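Putative xanthine dehydrogenase YAGS fad-binding subunit (Escherichia coli, PDB 5G5G) probably forms the molybdenum-bearing subunit of a periplasmic aldehyde oxidase, holding a pterin cytosine dinucleotide whose dithiolene sulfurs bind the metal at which aldehydes are oxidised. Local coordinates at residues Met349-Pro352 against Gly353-Gly357; Lys688-Gly691 against Glu692-Leu695; Ile719-Asp722 against Lys723-Lys727. All coordinates share one frame; numbering follows the deposited sequence.

Contact 1: Met349-Pro352 against Gly353-Gly357. With MOS (dioxothiomolybdenum(VI) ion), chain Z; MCN (pterin cytosine dinucleotide), chain Y.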
loop_
_atom_site.group_PDB
_atom_site.type_symbol
_atom_site.label_atom_id
_atom_site.label_comp_id
_atom_site.label_asym_id
_atom_site.label_seq_id
_atom_site.Cartn_x
_atom_site.Cartn_y
_atom_site.Cartn_z
ATOM N N MET C 349 10.854 5.802 -6.656
ATOM C CA MET C 349 9.516 5.298 -6.559
ATOM C C MET C 349 8.834 5.617 -7.891
ATOM O O MET C 349 9.167 6.635 -8.519
ATOM C CB MET C 349 8.775 5.911 -5.397
ATOM C CG MET C 349 7.348 5.432 -5.241
ATOM S SD MET C 349 6.655 5.963 -3.630
ATOM C CE MET C 349 4.898 5.741 -3.816
ATOM N N ARG C 350 7.953 4.712 -8.280
ATOM C CA ARG C 350 7.238 4.720 -9.601
ATOM C C ARG C 350 7.236 6.098 -10.261
ATOM O O ARG C 350 6.629 7.031 -9.740
ATOM C CB ARG C 350 5.834 4.199 -9.404
ATOM C CG ARG C 350 5.152 3.777 -10.723
ATOM C CD ARG C 350 3.835 3.138 -10.369
ATOM N NE ARG C 350 3.235 2.461 -11.506
ATOM C CZ ARG C 350 2.258 1.544 -11.450
ATOM N NH1 ARG C 350 1.701 1.230 -10.305
ATOM N NH2 ARG C 350 1.800 0.982 -12.563
ATOM N N ALA C 351 7.917 6.193 -11.394
ATOM C CA ALA C 351 8.126 7.460 -12.158
ATOM C C ALA C 351 8.877 8.494 -11.314
ATOM O O ALA C 351 8.419 9.629 -11.102
ATOM C CB ALA C 351 6.811 8.023 -12.700
ATOM N N PRO C 352 10.100 8.157 -10.910
ATOM C CA PRO C 352 10.901 9.116 -10.171
ATOM C C PRO C 352 11.088 10.374 -11.006
ATOM O O PRO C 352 11.337 10.284 -12.231
ATOM C CB PRO C 352 12.258 8.420 -9.981
ATOM C CG PRO C 352 12.194 7.196 -10.798
ATOM C CD PRO C 352 10.803 6.886 -11.139
ATOM N N GLY C 353 10.893 11.493 -10.337
ATOM C CA GLY C 353 11.008 12.790 -10.977
ATOM C C GLY C 353 9.725 13.209 -11.667
ATOM O O GLY C 353 9.151 14.250 -11.312
ATOM N N GLU C 354 9.258 12.457 -12.682
ATOM C CA GLU C 354 8.040 12.873 -13.379
ATOM C C GLU C 354 6.812 12.847 -12.499
ATOM O O GLU C 354 5.948 13.717 -12.601
ATOM C CB GLU C 354 7.793 12.028 -14.650
ATOM C CG GLU C 354 8.438 12.621 -15.888
ATOM C CD GLU C 354 9.908 12.350 -16.018
ATOM O OE1 GLU C 354 10.500 11.587 -15.235
ATOM O OE2 GLU C 354 10.486 12.929 -16.958
ATOM N N ALA C 355 6.698 11.882 -11.592
ATOM C CA ALA C 355 5.459 11.876 -10.787
ATOM C C ALA C 355 5.305 13.220 -10.005
ATOM O O ALA C 355 4.320 13.924 -10.172
ATOM C CB ALA C 355 5.394 10.646 -9.880
ATOM N N PRO C 356 6.298 13.617 -9.184
ATOM C CA PRO C 356 6.153 14.904 -8.486
ATOM C C PRO C 356 6.303 16.116 -9.385
ATOM O O PRO C 356 5.630 17.155 -9.157
ATOM C CB PRO C 356 7.228 14.840 -7.382
ATOM C CG PRO C 356 8.291 13.920 -7.956
ATOM C CD PRO C 356 7.514 12.888 -8.735
ATOM N N GLY C 357 7.106 16.020 -10.437
ATOM C CA GLY C 357 7.249 17.158 -11.348
ATOM C C GLY C 357 5.946 17.522 -12.010
ATOM O O GLY C 357 5.604 18.701 -12.105
HETATM MO MO MOS Z . 10.470 1.926 -11.257
HETATM S S MOS Z . 10.871 3.674 -9.789
HETATM O O1 MOS Z . 11.364 0.689 -10.326
HETATM O O2 MOS Z . 11.994 2.923 -12.291
HETATM N N1 MCN Y . 3.052 -3.559 -21.376
HETATM C C2 MCN Y . 2.348 -4.055 -22.564
HETATM N N3 MCN Y . 2.931 -3.218 -23.701
HETATM C C4 MCN Y . 3.753 -2.182 -23.736
HETATM C C5 MCN Y . 4.426 -1.948 -22.412
HETATM C C6 MCN Y . 4.006 -2.568 -21.348
HETATM O O2 MCN Y . 1.590 -4.870 -22.670
HETATM N N4 MCN Y . 4.097 -1.455 -24.738
HETATM C "C1'" MCN Y . 2.482 -4.110 -20.157
HETATM C C2D MCN Y . 2.945 -5.595 -19.916
HETATM O "O2'" MCN Y . 1.970 -6.280 -19.133
HETATM C "C3'" MCN Y . 4.148 -5.323 -19.167
HETATM C C4D MCN Y . 3.936 -4.115 -18.147
HETATM O O4D MCN Y . 2.959 -3.373 -19.024
HETATM O "O3'" MCN Y . 4.729 -6.405 -18.353
HETATM C "C5'" MCN Y . 4.937 -3.190 -17.772
HETATM O "O5'" MCN Y . 5.955 -3.035 -18.733
HETATM P PA MCN Y . 6.876 -1.792 -18.639
HETATM O O1A MCN Y . 8.060 -2.054 -19.569
HETATM O O2A MCN Y . 6.072 -0.544 -18.752
HETATM O O3A MCN Y . 7.449 -1.836 -17.055
HETATM P PB MCN Y . 8.671 -2.724 -16.590
HETATM O O1B MCN Y . 9.930 -1.991 -16.767
HETATM O O2B MCN Y . 8.536 -4.100 -17.155
HETATM O O3B MCN Y . 8.266 -2.868 -15.077
HETATM C C10 MCN Y . 8.658 -1.799 -14.115
HETATM C "C9'" MCN Y . 7.550 -0.870 -13.765
HETATM C "C8'" MCN Y . 8.200 0.295 -12.836
HETATM S "S8'" MCN Y . 9.665 0.997 -13.244
HETATM C "C7'" MCN Y . 7.639 0.471 -11.743
HETATM S "S7'" MCN Y . 8.320 1.562 -10.501
HETATM C "C6'" MCN Y . 6.192 -0.021 -11.433
HETATM C C7 MCN Y . 5.639 -0.600 -12.821
HETATM O "O9'" MCN Y . 6.471 -1.543 -13.365
HETATM N "N5'" MCN Y . 6.437 -1.230 -10.486
HETATM C C4A MCN Y . 5.318 -2.203 -10.275
HETATM N "N8'" MCN Y . 4.377 -1.307 -12.513
HETATM C C4B MCN Y . 4.315 -2.172 -11.479
HETATM N "N1'" MCN Y . 3.159 -2.937 -11.322
HETATM C "C2'" MCN Y . 3.088 -4.020 -10.440
HETATM N "N2'" MCN Y . 2.056 -4.699 -10.281
HETATM N "N3'" MCN Y . 3.996 -3.977 -9.418
HETATM C "C4'" MCN Y . 5.207 -3.312 -9.314
HETATM O "O4'" MCN Y . 6.118 -3.272 -8.465
#

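Contact 2: Lys688-Gly691 against Glu692-Leu695. With MCN (pterin cytosine dinucleotide), chain Y; MOS (dioxothiomolybdenum(VI) ion), chain Z.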
loop_
_atom_site.group_PDB
_atom_site.type_symbol
_atom_site.label_atom_id
_atom_site.label_comp_id
_atom_site.label_asym_id
_atom_site.label_seq_id
_atom_site.Cartn_x
_atom_site.Cartn_y
_atom_site.Cartn_z
ATOM N N LYS C 688 6.822 0.681 -26.377
ATOM C CA LYS C 688 7.465 1.566 -25.386
ATOM C C LYS C 688 6.884 1.282 -24.001
ATOM O O LYS C 688 5.892 0.536 -23.852
ATOM C CB LYS C 688 7.315 3.051 -25.777
ATOM C CG LYS C 688 8.057 3.360 -27.069
ATOM C CD LYS C 688 7.986 4.848 -27.480
ATOM C CE LYS C 688 6.580 5.228 -27.862
ATOM N NZ LYS C 688 6.641 6.548 -28.591
ATOM N N GLY C 689 7.471 1.888 -22.968
ATOM C CA GLY C 689 7.039 1.643 -21.610
ATOM C C GLY C 689 5.665 2.200 -21.293
ATOM O O GLY C 689 5.258 3.207 -21.865
ATOM N N VAL C 690 4.994 1.564 -20.337
ATOM C CA VAL C 690 3.711 2.084 -19.806
ATOM C C VAL C 690 3.548 2.132 -18.301
ATOM O O VAL C 690 2.721 2.894 -17.777
ATOM C CB VAL C 690 2.524 1.342 -20.419
ATOM C CG1 VAL C 690 2.265 0.006 -19.731
ATOM C CG2 VAL C 690 1.279 2.245 -20.483
ATOM N N GLY C 691 4.263 1.267 -17.620
ATOM C CA GLY C 691 4.078 1.082 -16.173
ATOM C C GLY C 691 4.324 2.295 -15.280
ATOM O O GLY C 691 3.739 2.352 -14.191
ATOM N N GLU C 692 5.173 3.224 -15.740
ATOM C CA GLU C 692 5.401 4.495 -15.057
ATOM C C GLU C 692 4.566 5.624 -15.628
ATOM O O GLU C 692 4.015 6.429 -14.872
ATOM C CB GLU C 692 6.889 4.817 -15.013
ATOM C CG GLU C 692 7.742 3.817 -14.222
ATOM C CD GLU C 692 9.202 4.259 -14.134
ATOM O OE1 GLU C 692 9.863 4.431 -15.175
ATOM O OE2 GLU C 692 9.644 4.462 -12.976
ATOM N N LEU C 693 4.436 5.648 -16.954
ATOM C CA LEU C 693 3.594 6.613 -17.667
ATOM C C LEU C 693 2.207 6.706 -17.029
ATOM O O LEU C 693 1.661 7.787 -16.846
ATOM C CB LEU C 693 3.469 6.214 -19.139
ATOM C CG LEU C 693 2.438 7.068 -19.897
ATOM C CD1 LEU C 693 2.885 8.526 -20.031
ATOM C CD2 LEU C 693 2.198 6.406 -21.251
ATOM N N GLY C 694 1.662 5.554 -16.651
ATOM C CA GLY C 694 0.312 5.511 -16.144
ATOM C C GLY C 694 0.076 6.389 -14.975
ATOM O O GLY C 694 -1.069 6.802 -14.744
ATOM N N LEU C 695 1.103 6.559 -14.139
ATOM C CA LEU C 695 1.011 7.423 -12.962
ATOM C C LEU C 695 1.154 8.939 -13.243
ATOM O O LEU C 695 0.666 9.775 -12.512
ATOM C CB LEU C 695 2.098 7.002 -11.962
ATOM C CG LEU C 695 2.212 7.748 -10.663
ATOM C CD1 LEU C 695 0.918 7.657 -9.890
ATOM C CD2 LEU C 695 3.336 7.200 -9.795
HETATM N N1 MCN Y . 3.052 -3.559 -21.376
HETATM C C2 MCN Y . 2.348 -4.055 -22.564
HETATM N N3 MCN Y . 2.931 -3.218 -23.701
HETATM C C4 MCN Y . 3.753 -2.182 -23.736
HETATM C C5 MCN Y . 4.426 -1.948 -22.412
HETATM C C6 MCN Y . 4.006 -2.568 -21.348
HETATM O O2 MCN Y . 1.590 -4.870 -22.670
HETATM N N4 MCN Y . 4.097 -1.455 -24.738
HETATM C "C1'" MCN Y . 2.482 -4.110 -20.157
HETATM C C2D MCN Y . 2.945 -5.595 -19.916
HETATM O "O2'" MCN Y . 1.970 -6.280 -19.133
HETATM C "C3'" MCN Y . 4.148 -5.323 -19.167
HETATM C C4D MCN Y . 3.936 -4.115 -18.147
HETATM O O4D MCN Y . 2.959 -3.373 -19.024
HETATM O "O3'" MCN Y . 4.729 -6.405 -18.353
HETATM C "C5'" MCN Y . 4.937 -3.190 -17.772
HETATM O "O5'" MCN Y . 5.955 -3.035 -18.733
HETATM P PA MCN Y . 6.876 -1.792 -18.639
HETATM O O1A MCN Y . 8.060 -2.054 -19.569
HETATM O O2A MCN Y . 6.072 -0.544 -18.752
HETATM O O3A MCN Y . 7.449 -1.836 -17.055
HETATM P PB MCN Y . 8.671 -2.724 -16.590
HETATM O O1B MCN Y . 9.930 -1.991 -16.767
HETATM O O2B MCN Y . 8.536 -4.100 -17.155
HETATM O O3B MCN Y . 8.266 -2.868 -15.077
HETATM C C10 MCN Y . 8.658 -1.799 -14.115
HETATM C "C9'" MCN Y . 7.550 -0.870 -13.765
HETATM C "C8'" MCN Y . 8.200 0.295 -12.836
HETATM S "S8'" MCN Y . 9.665 0.997 -13.244
HETATM C "C7'" MCN Y . 7.639 0.471 -11.743
HETATM S "S7'" MCN Y . 8.320 1.562 -10.501
HETATM C "C6'" MCN Y . 6.192 -0.021 -11.433
HETATM C C7 MCN Y . 5.639 -0.600 -12.821
HETATM O "O9'" MCN Y . 6.471 -1.543 -13.365
HETATM N "N5'" MCN Y . 6.437 -1.230 -10.486
HETATM C C4A MCN Y . 5.318 -2.203 -10.275
HETATM N "N8'" MCN Y . 4.377 -1.307 -12.513
HETATM C C4B MCN Y . 4.315 -2.172 -11.479
HETATM N "N1'" MCN Y . 3.159 -2.937 -11.322
HETATM C "C2'" MCN Y . 3.088 -4.020 -10.440
HETATM N "N2'" MCN Y . 2.056 -4.699 -10.281
HETATM N "N3'" MCN Y . 3.996 -3.977 -9.418
HETATM C "C4'" MCN Y . 5.207 -3.312 -9.314
HETATM O "O4'" MCN Y . 6.118 -3.272 -8.465
HETATM MO MO MOS Z . 10.470 1.926 -11.257
HETATM S S MOS Z . 10.871 3.674 -9.789
HETATM O O1 MOS Z . 11.364 0.689 -10.326
HETATM O O2 MOS Z . 11.994 2.923 -12.291
#

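Contact 3: Ile719-Asp722 against Lys723-Lys727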
loop_
_atom_site.group_PDB
_atom_site.type_symbol
_atom_site.label_atom_id
_atom_site.label_comp_id
_atom_site.label_asym_id
_atom_site.label_seq_id
_atom_site.Cartn_x
_atom_site.Cartn_y
_atom_site.Cartn_z
ATOM N N ILE C 719 -4.110 16.556 -0.972
ATOM C CA ILE C 719 -5.212 17.478 -0.857
ATOM C C ILE C 719 -6.297 16.863 0.035
ATOM O O ILE C 719 -7.254 16.236 -0.432
ATOM C CB ILE C 719 -5.722 17.889 -2.235
ATOM C CG1 ILE C 719 -4.576 18.482 -3.079
ATOM C CG2 ILE C 719 -6.804 18.953 -2.086
ATOM C CD1 ILE C 719 -4.931 18.717 -4.533
ATOM N N THR C 720 -6.125 17.104 1.325
ATOM C CA THR C 720 -6.987 16.610 2.339
ATOM C C THR C 720 -7.963 17.668 2.772
ATOM O O THR C 720 -7.837 18.880 2.458
ATOM C CB THR C 720 -6.134 16.076 3.513
ATOM O OG1 THR C 720 -5.256 17.110 3.984
ATOM C CG2 THR C 720 -5.403 14.869 3.086
ATOM N N LEU C 721 -9.022 17.252 3.450
ATOM C CA LEU C 721 -10.147 18.133 3.686
ATOM C C LEU C 721 -9.780 19.370 4.543
ATOM O O LEU C 721 -10.363 20.459 4.412
ATOM C CB LEU C 721 -11.299 17.371 4.354
ATOM C CG LEU C 721 -11.082 16.833 5.783
ATOM C CD1 LEU C 721 -11.350 17.825 6.901
ATOM C CD2 LEU C 721 -11.934 15.561 6.001
ATOM N N ASP C 722 -8.794 19.197 5.431
ATOM C CA ASP C 722 -8.348 20.314 6.254
ATOM C C ASP C 722 -7.717 21.437 5.433
ATOM O O ASP C 722 -7.656 22.559 5.922
ATOM C CB ASP C 722 -7.422 19.855 7.359
ATOM C CG ASP C 722 -6.313 18.978 6.862
ATOM O OD1 ASP C 722 -6.516 18.057 6.027
ATOM O OD2 ASP C 722 -5.190 19.197 7.344
ATOM N N LYS C 723 -7.344 21.174 4.184
ATOM C CA LYS C 723 -6.836 22.208 3.293
ATOM C C LYS C 723 -7.948 22.919 2.509
ATOM O O LYS C 723 -7.715 23.936 1.806
ATOM C CB LYS C 723 -5.819 21.568 2.352
ATOM C CG LYS C 723 -4.622 21.056 3.106
ATOM C CD LYS C 723 -3.595 20.365 2.220
ATOM C CE LYS C 723 -2.492 19.852 3.133
ATOM N NZ LYS C 723 -1.418 19.092 2.496
ATOM N N LEU C 724 -9.172 22.411 2.636
ATOM C CA LEU C 724 -10.335 22.942 1.917
ATOM C C LEU C 724 -11.376 23.559 2.812
ATOM O O LEU C 724 -12.080 24.520 2.405
ATOM C CB LEU C 724 -11.019 21.787 1.158
ATOM C CG LEU C 724 -10.209 20.960 0.166
ATOM C CD1 LEU C 724 -11.042 19.847 -0.489
ATOM C CD2 LEU C 724 -9.664 21.859 -0.927
ATOM N N LEU C 725 -11.483 23.036 4.034
ATOM C CA LEU C 725 -12.680 23.233 4.872
ATOM C C LEU C 725 -13.117 24.707 5.039
ATOM O O LEU C 725 -14.289 25.059 4.882
ATOM C CB LEU C 725 -12.400 22.595 6.245
ATOM C CG LEU C 725 -13.556 22.233 7.152
ATOM C CD1 LEU C 725 -14.501 21.260 6.477
ATOM C CD2 LEU C 725 -12.966 21.587 8.398
ATOM N N ASP C 726 -12.181 25.575 5.365
ATOM C CA ASP C 726 -12.548 26.973 5.617
ATOM C C ASP C 726 -12.861 27.820 4.363
ATOM O O ASP C 726 -13.147 29.003 4.521
ATOM C CB ASP C 726 -11.537 27.673 6.547
ATOM C CG ASP C 726 -10.195 27.959 5.880
ATOM O OD1 ASP C 726 -10.040 27.700 4.674
ATOM O OD2 ASP C 726 -9.272 28.431 6.595
ATOM N N LYS C 727 -12.819 27.247 3.160
ATOM C CA LYS C 727 -13.325 27.938 1.935
ATOM C C LYS C 727 -14.492 27.235 1.199
ATOM O O LYS C 727 -14.839 27.635 0.084
ATOM C CB LYS C 727 -12.155 28.263 0.991
ATOM C CG LYS C 727 -11.187 29.299 1.597
ATOM C CD LYS C 727 -9.992 29.722 0.731
ATOM C CE LYS C 727 -8.957 28.602 0.537
ATOM N NZ LYS C 727 -8.000 28.368 1.666
HETATM O O HOH W 1 -2.544 16.777 4.419
HETATM O O HOH W 2 -9.627 24.980 6.084
#

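Contact 1: Met349-Pro352 against Gly353-Gly357
The molybdenum-site loop turns here into the first turn of helix 354-372, with Gly-353 at its N-cap and Ala-351 meeting Ala-355 across the join. Ala-355 N gives Ala-351 O a straight hydrogen bond (2.9 Å, 166°), in the carbonyl plane. The methyls pack beside it, Ala-351 CB lying 4.1 Å from Ala-355 CB. A weak bond from Glu-354 N to Pro-352 O spans the bend, and Gly-353 has a positive phi at which a CB would collide with Pro-352 O. Glu-354 carries its carboxylate to Arg-440, which also binds Pro-352 O.

The other side of the loop faces the cofactor. Arg-350 N and Pro-352 CD come within 3.4 and 3.5 Å of the MOS sulfur S. With CG anti to the backbone N (chi1 -163°) and the chain extended, Arg-350 runs along the pterin, its CB 3.8 Å from MCN S7'. MCN N8' lies over one guanidinium face near the rim, 3.4 Å from NH2, while NE bonds to Gly-691 O. A methionine in its place has no side-chain N-H to offer, and would probably leave the Gly-691 carbonyl without its mate and the pterin's flank less well packed. Such a loop, passing from metal and dithiolene straight into a helix that starts after Gly-353, belongs to the molybdopterin-binding domain of the xanthine dehydrogenase family.

Contact 2: Lys688-Gly691 against Glu692-Leu695
From Lys-688 to Gly-691 the backbone runs irregularly, then winds into a helix-like turn in which Gly-694 N bonds to Val-690 O at 3.1 Å. Val-690 and Leu-693 close the turn on one flank through a loose apolar touch, Val-690 CG2 to Leu-693 CD2 at 4.3 Å; Leu-693 packs further against Thr-585 and Ala-587 of strand 584-596.

Residues 688-691 hold the cofactor mainly by main-chain atoms. Val-690 N and Gly-691 N both point at one phosphate oxygen, MCN O2A, each at 2.8 Å and nearly straight. Two N-H groups on a single oxygen fix the phosphate without a charged side chain from this segment. Lys-688 O accepts a bond from the cytosine amino group N4, also 2.8 Å long. Between these two points Val-690 stands with CG1 between its backbone N and carbonyl carbon (chi1 81°), which lays that methyl 3.5 Å from the ribose oxygen MCN O4D and equally near cytosine C6. Gly-691 has no room for a side chain, because a CB would crowd MCN C7.

Glu-692 turns to the metal. Its chain is extended beyond CG (chi2 -176°), passing the dithiolene with CD 3.4 Å from MCN S8' and reaching the molybdenum group with OE2 2.9 Å from MOS O2. The carboxylate is held by two partners: Ala-351 N bonds to OE2 and Arg-440 forms a salt bridge with OE1, while Gln-509 OE1 takes the backbone N-H groups of both Glu-692 and Leu-693. Amides cradling the dinucleotide phosphate, with a glutamate next to the metal, mark the molybdenum site of the xanthine dehydrogenase and aldehyde oxidase family.

Contact 3: Ile719-Asp722 against Lys723-Lys727
Leu-721 and its neighbours Leu-724 and Leu-725 make the tight part of this C-terminal turn. Leu-721 O accepts two backbone N-H groups, from Leu-725 N at 2.8 Å and from Leu-724 N at 2.9 Å, so one carbonyl draws the following residues round it. Lys-723 N bonds in turn to Thr-720 O. Apolar branches flank this turn: Ile-719 CG2 lies 4.2 Å from Leu-724 CD2, both side chains resting on helix 698-710 at Ala-703 and Val-706, while Leu-721 and Leu-725 pair more distantly and pack on apolar side chains of a neighbouring subunit.

Polar groups lie next to this apolar part. Thr-720 OG1 donates to Asp-722 OD1 over a short 2.6 Å, meeting the carboxylate on its syn side but 27° out of its plane. Asp-722 can turn back like this because CG stands between its own N and carbonyl carbon (chi1 50°). The same OD1 forms a salt bridge with a basic side chain of a neighbouring subunit. The straight, fully extended chain of Lys-723 passes obliquely over Thr-720, with CE 4.0 Å from OG1, and delivers NZ to Asp-716 and to Pro-718 O; a water bonded to OG1 reaches NZ weakly.

Beyond Leu-725 the packing gives way to solvent. A water accepts from Asp-726 N at 2.7 Å and donates to Asp-722 O, and so bridges the two. Lys-727 NZ and Asp-726 OD1 make only a long ion pair of 3.7 Å on the exposed end. The chemistry implies a turn set by backbone bonds to Thr-720 O and Leu-721 O and flanked by apolar side chains, while the carboxylate of Asp-722 probably has its charge balanced by the basic side chain of the neighbouring subunit.

Overall arrangement
Contacts 1 and 2 lie in the buried heart of the chain, their centres 11 Å apart, and both touch the same molybdenum group and pterin dinucleotide from segments far apart in sequence. They meet each other directly beside them. Contact 1 brings an arginine and a helix start, contact 2 backbone amides and a glutamate. Contact 3, about 25 Å from contact 1 and 31 Å from contact 2 between centres, touches neither. It lies near the C-terminus, part buried against helix 698-710 and a neighbouring subunit, part in solvent. There apolar packing, waters and a salt bridge across the subunit boundary are found instead of bonds to the cofactor, though all three contacts have ion pairs.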